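Local coordinates for protein cytochrome P450 (Rhodococcus erythropolis, PDB 3WEC) that is a heme monooxygenase that N-hydroxylates the quinoline ring of aurachin alkaloids, a step essential for their antibiotic activity, at residues 101-104 / 110-113; 227-232 / 241-246; 265-270 / 391-396. All coordinates share one frame; numbering follows the deposited sequence.

Contact 1. Residues 101-104 / 110-113; sequences MLTD and RLRG. With HEM (protoporphyrin IX containing Fe), chain B.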
loop_
_atom_site.group_PDB
_atom_site.type_symbol
_atom_site.label_atom_id
_atom_site.label_comp_id
_atom_site.label_asym_id
_atom_site.label_seq_id
_atom_site.Cartn_x
_atom_site.Cartn_y
_atom_site.Cartn_z
ATOM N N MET A 101 11.708 6.539 3.533
ATOM C CA MET A 101 10.713 7.376 4.223
ATOM C C MET A 101 10.249 6.776 5.544
ATOM O O MET A 101 9.242 7.224 6.095
ATOM C CB MET A 101 9.470 7.611 3.340
ATOM C CG MET A 101 9.721 8.090 1.916
ATOM S SD MET A 101 9.961 9.852 1.702
ATOM C CE MET A 101 10.464 9.903 -0.021
ATOM N N LEU A 102 10.928 5.723 6.020
ATOM C CA LEU A 102 10.777 5.242 7.401
ATOM C C LEU A 102 11.673 6.079 8.295
ATOM O O LEU A 102 12.644 5.599 8.906
ATOM C CB LEU A 102 11.096 3.755 7.540
ATOM C CG LEU A 102 10.189 2.759 6.801
ATOM C CD1 LEU A 102 10.142 1.493 7.624
ATOM C CD2 LEU A 102 8.767 3.247 6.587
ATOM N N THR A 103 11.344 7.365 8.326
ATOM C CA THR A 103 12.130 8.361 9.038
ATOM C C THR A 103 11.289 9.594 9.367
ATOM O O THR A 103 10.184 9.775 8.862
ATOM C CB THR A 103 13.419 8.738 8.269
ATOM O OG1 THR A 103 14.229 9.589 9.094
ATOM C CG2 THR A 103 13.126 9.431 6.917
ATOM N N ASP A 104 11.840 10.434 10.223
ATOM C CA ASP A 104 11.143 11.582 10.766
ATOM C C ASP A 104 11.932 12.796 10.370
ATOM O O ASP A 104 13.079 12.667 9.960
ATOM C CB ASP A 104 11.129 11.490 12.297
ATOM C CG ASP A 104 10.757 10.113 12.793
ATOM O OD1 ASP A 104 9.880 9.472 12.149
ATOM O OD2 ASP A 104 11.340 9.682 13.818
ATOM N N ARG A 110 13.480 16.604 4.246
ATOM C CA ARG A 110 14.400 16.795 3.094
ATOM C C ARG A 110 14.089 15.800 1.983
ATOM O O ARG A 110 13.888 16.189 0.847
ATOM C CB ARG A 110 15.892 16.705 3.484
ATOM C CG ARG A 110 16.815 16.383 2.295
ATOM C CD ARG A 110 18.323 16.365 2.651
ATOM N NE ARG A 110 19.188 16.091 1.496
ATOM C CZ ARG A 110 19.457 14.856 1.063
ATOM N NH1 ARG A 110 18.945 13.814 1.709
ATOM N NH2 ARG A 110 20.229 14.660 -0.010
ATOM N N LEU A 111 14.052 14.525 2.318
ATOM C CA LEU A 111 13.812 13.461 1.318
ATOM C C LEU A 111 12.442 13.588 0.622
ATOM O O LEU A 111 12.355 13.452 -0.606
ATOM C CB LEU A 111 13.966 12.104 1.975
ATOM C CG LEU A 111 15.409 11.687 2.349
ATOM C CD1 LEU A 111 15.404 10.597 3.426
ATOM C CD2 LEU A 111 16.174 11.214 1.095
ATOM N N ARG A 112 11.398 13.905 1.399
ATOM C CA ARG A 112 10.034 14.052 0.895
ATOM C C ARG A 112 9.926 15.151 -0.116
ATOM O O ARG A 112 9.248 14.985 -1.127
ATOM C CB ARG A 112 9.041 14.401 2.039
ATOM C CG ARG A 112 7.621 14.629 1.565
ATOM C CD ARG A 112 6.882 13.345 1.225
ATOM N NE ARG A 112 5.482 13.647 0.904
ATOM C CZ ARG A 112 4.441 12.846 1.127
ATOM N NH1 ARG A 112 4.600 11.658 1.708
ATOM N NH2 ARG A 112 3.231 13.247 0.777
ATOM N N GLY A 113 10.503 16.313 0.217
ATOM C CA GLY A 113 10.430 17.465 -0.644
ATOM C C GLY A 113 11.103 17.243 -1.985
ATOM O O GLY A 113 10.538 17.558 -3.028
HETATM C CHA HEM B . 3.018 5.738 2.214
HETATM C CHB HEM B . -1.338 3.509 1.343
HETATM C CHC HEM B . -0.399 3.544 -3.476
HETATM C CHD HEM B . 4.104 5.627 -2.539
HETATM C C1A HEM B . 1.742 5.064 2.309
HETATM C C2A HEM B . 1.163 4.700 3.644
HETATM C C3A HEM B . -0.101 4.064 3.357
HETATM C C4A HEM B . -0.154 4.068 1.897
HETATM C CMA HEM B . -1.123 3.496 4.369
HETATM C CAA HEM B . 1.642 4.925 5.083
HETATM C CBA HEM B . 1.099 6.326 5.423
HETATM C CGA HEM B . 1.250 6.649 6.923
HETATM O O1A HEM B . 2.133 6.088 7.636
HETATM O O2A HEM B . 0.494 7.536 7.413
HETATM C C1B HEM B . -1.426 3.319 -0.103
HETATM C C2B HEM B . -2.683 2.819 -0.651
HETATM C C3B HEM B . -2.358 2.813 -2.052
HETATM C C4B HEM B . -0.991 3.311 -2.158
HETATM C CMB HEM B . -3.956 2.354 0.000
HETATM C CAB HEM B . -3.313 2.363 -3.098
HETATM C CBB HEM B . -2.890 1.577 -4.056
HETATM C C1C HEM B . 0.900 4.158 -3.650
HETATM C C2C HEM B . 1.581 4.204 -4.944
HETATM C C3C HEM B . 2.894 4.808 -4.632
HETATM C C4C HEM B . 2.941 5.066 -3.207
HETATM C CMC HEM B . 1.004 3.717 -6.245
HETATM C CAC HEM B . 4.051 5.088 -5.545
HETATM C CBC HEM B . 3.943 5.048 -6.854
HETATM C C1D HEM B . 4.239 5.791 -1.085
HETATM C C2D HEM B . 5.392 6.494 -0.531
HETATM C C3D HEM B . 5.097 6.531 0.914
HETATM C C4D HEM B . 3.767 5.904 0.982
HETATM C CMD HEM B . 6.621 6.969 -1.272
HETATM C CAD HEM B . 5.944 7.085 2.024
HETATM C CBD HEM B . 5.407 8.507 2.312
HETATM C CGD HEM B . 6.162 9.212 3.389
HETATM O O1D HEM B . 6.308 10.460 3.254
HETATM O O2D HEM B . 6.624 8.540 4.368
HETATM N NA HEM B . 0.882 4.785 1.165
HETATM N NB HEM B . -0.437 3.679 -0.975
HETATM N NC HEM B . 1.680 4.728 -2.599
HETATM N ND HEM B . 3.247 5.487 -0.198
HETATM FE FE HEM B . 1.463 4.505 -0.704
HETATM O O HOH W 1 2.060 2.110 -0.482
#
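At the heme-propionate site of this P450, M101 of the loop before helix 107-121, the C helix of the fold, meets L111 and R112 on that helix, with one propionate between the two segments. R112 supplies the charge. Its NH1 donates to HEM O1D at 2.6 Å, a short but bent bond with an N-H...O angle of 140°. The propionate carbon lies at the edge of the guanidinium and in its plane, so the cation meets the acid edge-on. R112 CG stands anti to the backbone N, and a bend at chi2 (76°) turns the rest of the chain off the helix toward the porphyrin. NH2 binds the carbonyl of H360, which fixes the rotation of the guanidinium; a long, multi-donor side chain suits a place that must serve two acceptors. On the loop side the M101 chain bends at chi2 (-84°). Its CB sits 3.2 Å from HEM O2D, while CE ends 4.1 Å from the carbonyl O of L111, so a flexible, apolar thioether chain fills the angle between propionate and helix. Beyond it, T103 CG2 touches L111 CD1 at 4.3 Å, a separate, loose methyl contact. The loop turns sharply here, L102 being the centre of an inverse gamma turn, and L102 itself touches the bound aurachin intermediate. K66, H108, R305 and H359 also hydrogen-bond the heme, and several basic groups close to the acids would be expected to keep them ionised. C361 is the axial ligand of the iron, and a water lies 2.5 Å from HEM FE. With H108 one turn earlier, R112 makes the His-x-x-x-Arg pair of the C helix, a heme-propionate anchor known from bacterial P450s.

Contact 2. Residues 227-232 / 241-246; sequences RLSEVS and DEIAAT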
loop_
_atom_site.group_PDB
_atom_site.type_symbol
_atom_site.label_atom_id
_atom_site.label_comp_id
_atom_site.label_asym_id
_atom_site.label_seq_id
_atom_site.Cartn_x
_atom_site.Cartn_y
_atom_site.Cartn_z
ATOM N N ARG A 227 14.453 12.388 -13.501
ATOM C CA ARG A 227 14.051 13.592 -12.770
ATOM C C ARG A 227 14.563 13.638 -11.328
ATOM O O ARG A 227 14.785 14.729 -10.825
ATOM C CB ARG A 227 12.544 13.782 -12.805
ATOM C CG ARG A 227 12.011 13.857 -14.201
ATOM C CD ARG A 227 11.162 15.079 -14.411
ATOM N NE ARG A 227 9.921 14.716 -15.091
ATOM C CZ ARG A 227 9.806 14.397 -16.380
ATOM N NH1 ARG A 227 8.613 14.078 -16.856
ATOM N NH2 ARG A 227 10.867 14.403 -17.200
ATOM N N LEU A 228 14.738 12.467 -10.703
ATOM C CA LEU A 228 15.328 12.328 -9.367
ATOM C C LEU A 228 16.778 12.818 -9.347
ATOM O O LEU A 228 17.233 13.416 -8.368
ATOM C CB LEU A 228 15.261 10.865 -8.874
ATOM C CG LEU A 228 13.893 10.395 -8.330
ATOM C CD1 LEU A 228 13.881 8.920 -7.985
ATOM C CD2 LEU A 228 13.418 11.194 -7.124
ATOM N N SER A 229 17.500 12.544 -10.438
ATOM C CA SER A 229 18.819 13.186 -10.696
ATOM C C SER A 229 18.769 14.727 -10.816
ATOM O O SER A 229 19.618 15.402 -10.238
ATOM C CB SER A 229 19.494 12.625 -11.956
ATOM O OG SER A 229 19.210 11.258 -12.130
ATOM N N GLU A 230 17.812 15.276 -11.581
ATOM C CA GLU A 230 17.788 16.738 -11.876
ATOM C C GLU A 230 17.252 17.627 -10.767
ATOM O O GLU A 230 17.457 18.837 -10.802
ATOM C CB GLU A 230 16.961 17.035 -13.114
ATOM C CG GLU A 230 17.560 16.593 -14.438
ATOM C CD GLU A 230 16.492 16.444 -15.516
ATOM O OE1 GLU A 230 15.282 16.468 -15.169
ATOM O OE2 GLU A 230 16.861 16.305 -16.705
ATOM N N VAL A 231 16.528 17.054 -9.805
ATOM C CA VAL A 231 15.871 17.872 -8.782
ATOM C C VAL A 231 16.886 18.619 -7.889
ATOM O O VAL A 231 17.835 18.023 -7.388
ATOM C CB VAL A 231 14.784 17.083 -8.010
ATOM C CG1 VAL A 231 15.377 15.995 -7.112
ATOM C CG2 VAL A 231 13.891 18.028 -7.219
ATOM N N SER A 232 16.691 19.927 -7.736
ATOM C CA SER A 232 17.618 20.772 -6.966
ATOM C C SER A 232 16.885 21.897 -6.239
ATOM O O SER A 232 16.327 22.799 -6.890
ATOM C CB SER A 232 18.743 21.317 -7.868
ATOM O OG SER A 232 19.256 22.575 -7.418
ATOM N N ASP A 241 22.944 7.093 -4.188
ATOM C CA ASP A 241 22.325 6.026 -3.392
ATOM C C ASP A 241 20.897 6.396 -2.920
ATOM O O ASP A 241 20.056 5.517 -2.795
ATOM C CB ASP A 241 23.192 5.612 -2.191
ATOM C CG ASP A 241 24.607 5.231 -2.579
ATOM O OD1 ASP A 241 25.531 5.673 -1.865
ATOM O OD2 ASP A 241 24.806 4.485 -3.574
ATOM N N GLU A 242 20.635 7.690 -2.670
ATOM C CA GLU A 242 19.290 8.148 -2.316
ATOM C C GLU A 242 18.330 7.938 -3.488
ATOM O O GLU A 242 17.223 7.434 -3.277
ATOM C CB GLU A 242 19.288 9.615 -1.793
ATOM C CG GLU A 242 19.897 9.806 -0.400
ATOM C CD GLU A 242 20.053 11.280 0.042
ATOM O OE1 GLU A 242 20.197 12.223 -0.790
ATOM O OE2 GLU A 242 20.021 11.507 1.264
ATOM N N ILE A 243 18.789 8.221 -4.716
ATOM C CA ILE A 243 18.009 8.085 -5.957
ATOM C C ILE A 243 17.652 6.614 -6.204
ATOM O O ILE A 243 16.526 6.298 -6.556
ATOM C CB ILE A 243 18.756 8.628 -7.219
ATOM C CG1 ILE A 243 18.918 10.138 -7.202
ATOM C CG2 ILE A 243 18.020 8.248 -8.505
ATOM C CD1 ILE A 243 20.116 10.633 -7.965
ATOM N N ALA A 244 18.597 5.717 -5.985
ATOM C CA ALA A 244 18.378 4.286 -6.229
ATOM C C ALA A 244 17.483 3.657 -5.156
ATOM O O ALA A 244 16.599 2.830 -5.468
ATOM C CB ALA A 244 19.701 3.575 -6.291
ATOM N N ALA A 245 17.692 4.043 -3.891
ATOM C CA ALA A 245 16.821 3.560 -2.820
ATOM C C ALA A 245 15.341 3.999 -2.941
ATOM O O ALA A 245 14.441 3.167 -2.746
ATOM C CB ALA A 245 17.406 3.873 -1.451
ATOM N N THR A 246 15.119 5.275 -3.278
ATOM C CA THR A 246 13.846 5.825 -3.713
ATOM C C THR A 246 13.197 5.113 -4.900
ATOM O O THR A 246 11.995 4.815 -4.897
ATOM C CB THR A 246 14.011 7.312 -4.151
ATOM O OG1 THR A 246 14.503 8.061 -3.064
ATOM C CG2 THR A 246 12.711 7.860 -4.659
#
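I243 CG2 stands anti to its own backbone N, a position from which it meets L228 CB on the facing helix, while chi1 of L228 (-79°) sends CG, and through it CD1, toward T246. The two helices belong to the P450 fold as the short H helix, 224-230, and the N-terminal part of the long helix 240-271. The L228 CB to I243 CG2 distance is 3.8 Å, ordinary van der Waals contact. Further out, the leucine reaches along helix 240-271 with its CD1, which rests 3.7 Å from T246 CG2, so one side chain spans two residues a helical turn apart. The two ends of I243 work differently: CG2 packs on the leucine, whereas CD1 lies against the backbone of the H helix, 4.0 Å from S229 CA. Shape explains the choice of residues. A leucine is long enough to bridge to the next turn, a beta-branched isoleucine offers a broad face beside its own helix, and the small S229 lets that methyl come close to the main chain while its OG is satisfied by the carbonyl of V225. L228 also touches A118 and T246 touches V115, both on helix 107-121, and I243 touches A215 of helix 194-216; the contact is therefore part of a buried junction where several helices meet. E242, by contrast, forms salt bridges with R110 and R98. T246 combines both characters: it is buried, its methyl takes part in the apolar packing, and its hydroxyl bonds back within its own helix. OG1 donates to E242 O at 2.8 Å from 36° above the carbonyl plane, and T246 N reaches the same oxygen at 3.0 Å from the opposite face.

Contact 3. Residues 265-270 / 391-396; sequences MLITFS and INYKPG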
loop_
_atom_site.group_PDB
_atom_site.type_symbol
_atom_site.label_atom_id
_atom_site.label_comp_id
_atom_site.label_asym_id
_atom_site.label_seq_id
_atom_site.Cartn_x
_atom_site.Cartn_y
_atom_site.Cartn_z
ATOM N N MET A 265 -11.538 -4.657 -5.071
ATOM C CA MET A 265 -12.581 -3.930 -5.816
ATOM C C MET A 265 -13.505 -4.915 -6.489
ATOM O O MET A 265 -14.739 -4.828 -6.377
ATOM C CB MET A 265 -11.974 -3.008 -6.880
ATOM C CG MET A 265 -13.019 -2.186 -7.614
ATOM S SD MET A 265 -12.288 -1.154 -8.877
ATOM C CE MET A 265 -11.739 0.236 -7.909
ATOM N N LEU A 266 -12.881 -5.867 -7.171
ATOM C CA LEU A 266 -13.557 -6.990 -7.824
ATOM C C LEU A 266 -14.492 -7.802 -6.880
ATOM O O LEU A 266 -15.695 -7.920 -7.126
ATOM C CB LEU A 266 -12.487 -7.872 -8.482
ATOM C CG LEU A 266 -12.162 -7.723 -9.974
ATOM C CD1 LEU A 266 -12.930 -6.615 -10.726
ATOM C CD2 LEU A 266 -10.686 -7.653 -10.269
ATOM N N ILE A 267 -13.923 -8.311 -5.787
ATOM C CA ILE A 267 -14.662 -9.017 -4.737
ATOM C C ILE A 267 -15.849 -8.182 -4.264
ATOM O O ILE A 267 -16.915 -8.707 -4.075
ATOM C CB ILE A 267 -13.740 -9.329 -3.523
ATOM C CG1 ILE A 267 -12.523 -10.164 -3.960
ATOM C CG2 ILE A 267 -14.512 -9.992 -2.378
ATOM C CD1 ILE A 267 -11.374 -10.211 -2.977
ATOM N N THR A 268 -15.639 -6.881 -4.055
ATOM C CA THR A 268 -16.701 -5.990 -3.530
ATOM C C THR A 268 -17.857 -5.715 -4.519
ATOM O O THR A 268 -19.028 -5.749 -4.145
ATOM C CB THR A 268 -16.067 -4.679 -3.010
ATOM O OG1 THR A 268 -14.982 -4.994 -2.152
ATOM C CG2 THR A 268 -17.062 -3.825 -2.236
ATOM N N PHE A 269 -17.560 -5.457 -5.783
ATOM C CA PHE A 269 -18.656 -5.352 -6.763
ATOM C C PHE A 269 -19.352 -6.688 -7.091
ATOM O O PHE A 269 -20.483 -6.692 -7.569
ATOM C CB PHE A 269 -18.204 -4.613 -8.031
ATOM C CG PHE A 269 -17.989 -3.134 -7.826
ATOM C CD1 PHE A 269 -19.007 -2.327 -7.330
ATOM C CD2 PHE A 269 -16.784 -2.546 -8.141
ATOM C CE1 PHE A 269 -18.817 -0.969 -7.141
ATOM C CE2 PHE A 269 -16.586 -1.182 -7.949
ATOM C CZ PHE A 269 -17.604 -0.394 -7.455
ATOM N N SER A 270 -18.696 -7.811 -6.813
ATOM C CA SER A 270 -19.295 -9.141 -6.935
ATOM C C SER A 270 -20.322 -9.310 -5.818
ATOM O O SER A 270 -21.450 -9.773 -6.030
ATOM C CB SER A 270 -18.227 -10.233 -6.819
ATOM O OG SER A 270 -18.761 -11.531 -7.080
ATOM N N ILE A 391 -12.862 -16.775 -0.754
ATOM C CA ILE A 391 -11.627 -16.187 -1.200
ATOM C C ILE A 391 -10.455 -16.521 -0.277
ATOM O O ILE A 391 -10.549 -16.377 0.948
ATOM C CB ILE A 391 -11.791 -14.664 -1.370
ATOM C CG1 ILE A 391 -12.822 -14.394 -2.469
ATOM C CG2 ILE A 391 -10.465 -14.035 -1.744
ATOM C CD1 ILE A 391 -13.685 -13.214 -2.171
ATOM N N ASN A 392 -9.359 -16.971 -0.894
ATOM C CA ASN A 392 -8.070 -17.140 -0.249
ATOM C C ASN A 392 -7.263 -15.842 -0.307
ATOM O O ASN A 392 -7.010 -15.309 -1.382
ATOM C CB ASN A 392 -7.300 -18.271 -0.942
ATOM C CG ASN A 392 -7.965 -19.626 -0.744
ATOM O OD1 ASN A 392 -8.289 -20.010 0.389
ATOM N ND2 ASN A 392 -8.166 -20.361 -1.839
ATOM N N TYR A 393 -6.872 -15.357 0.866
ATOM C CA TYR A 393 -6.118 -14.136 1.024
ATOM C C TYR A 393 -4.620 -14.384 1.164
ATOM O O TYR A 393 -4.214 -15.398 1.701
ATOM C CB TYR A 393 -6.653 -13.363 2.228
ATOM C CG TYR A 393 -7.978 -12.757 1.925
ATOM C CD1 TYR A 393 -8.053 -11.473 1.389
ATOM C CD2 TYR A 393 -9.169 -13.449 2.156
ATOM C CE1 TYR A 393 -9.277 -10.900 1.082
ATOM C CE2 TYR A 393 -10.402 -12.872 1.857
ATOM C CZ TYR A 393 -10.441 -11.592 1.309
ATOM O OH TYR A 393 -11.629 -10.963 0.988
ATOM N N LYS A 394 -3.815 -13.456 0.643
ATOM C CA LYS A 394 -2.358 -13.489 0.777
ATOM C C LYS A 394 -1.945 -13.538 2.260
ATOM O O LYS A 394 -2.662 -13.037 3.129
ATOM C CB LYS A 394 -1.712 -12.297 0.054
ATOM C CG LYS A 394 -1.405 -12.559 -1.423
ATOM C CD LYS A 394 -1.015 -11.313 -2.226
ATOM C CE LYS A 394 -0.198 -11.786 -3.445
ATOM N NZ LYS A 394 -0.099 -10.832 -4.597
ATOM N N PRO A 395 -0.828 -14.211 2.571
ATOM C CA PRO A 395 -0.422 -14.070 3.966
ATOM C C PRO A 395 0.190 -12.692 4.244
ATOM O O PRO A 395 0.399 -11.893 3.309
ATOM C CB PRO A 395 0.587 -15.215 4.149
ATOM C CG PRO A 395 0.175 -16.240 3.114
ATOM C CD PRO A 395 -0.198 -15.376 1.925
ATOM N N GLY A 396 0.409 -12.391 5.517
ATOM C CA GLY A 396 1.157 -11.215 5.904
ATOM C C GLY A 396 0.517 -10.482 7.053
ATOM O O GLY A 396 -0.632 -10.720 7.374
#
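The phenol ring of Y393 meets the helix through its hydroxyl end, OH lying 4.0 Å from I267 CD1. On one face of the ring, toward the rim, sits I391 CG2, 3.8 Å above the plane. The aromatic system also makes a cation-pi interaction with R400 in the same loop region. Because 391 and 393 are two residues apart in an extended chain, their side chains fall on the same side of it, and together they receive I267. The two isoleucines approach tip to tip. I391 CD1 enters the fork of I267, 3.7 Å from CG1; its approach to I267 CG2, 3.3 Å in the model, is closer than carbons normally come and may be a matter of model placement, which leaves the exact value doubtful.

The contact joins the C-terminal part of helix 240-271, the long central helix of the P450 fold, to the loop linking strands 384-387 and 407-410. That loop pairs through backbone bonds of N392 with E403 and K394 with G401, and K394 forms a salt bridge with E154. Isoleucine suits the interface because beta branching gives each a broad, compact hydrocarbon surface with little freedom in chi1, while tyrosine adds a flat wall for I391. The touching groups are carbon surfaces and one hydroxyl, without a polar bond between the segments; shape and hydrophobic contact are therefore the likely forces between loop and helix here, and the polar bonds of the loop lie elsewhere.

Contacts 1 and 2 are buried neighbours on the same side of the molecule, their centres 13 Å apart; contact 3, partly buried, lies on the opposite side of the chain's centre. Helix 240-271 serves both contacts 2 and 3, packing on a short helix near its start and on a loop near its end, with 35 Å between the contact centres. A salt bridge from R110 NH2 to E242 OE1, 2.6 Å long, ties helix 107-121 of contact 1 directly to contact 2. Chemistry follows location: contact 1 adds a charged bond to the heme propionate to a loose apolar touch between its segments, contact 2 is helix-to-helix aliphatic packing, and contact 3, away from the heme and substrate sites, is apolar with an aromatic wall.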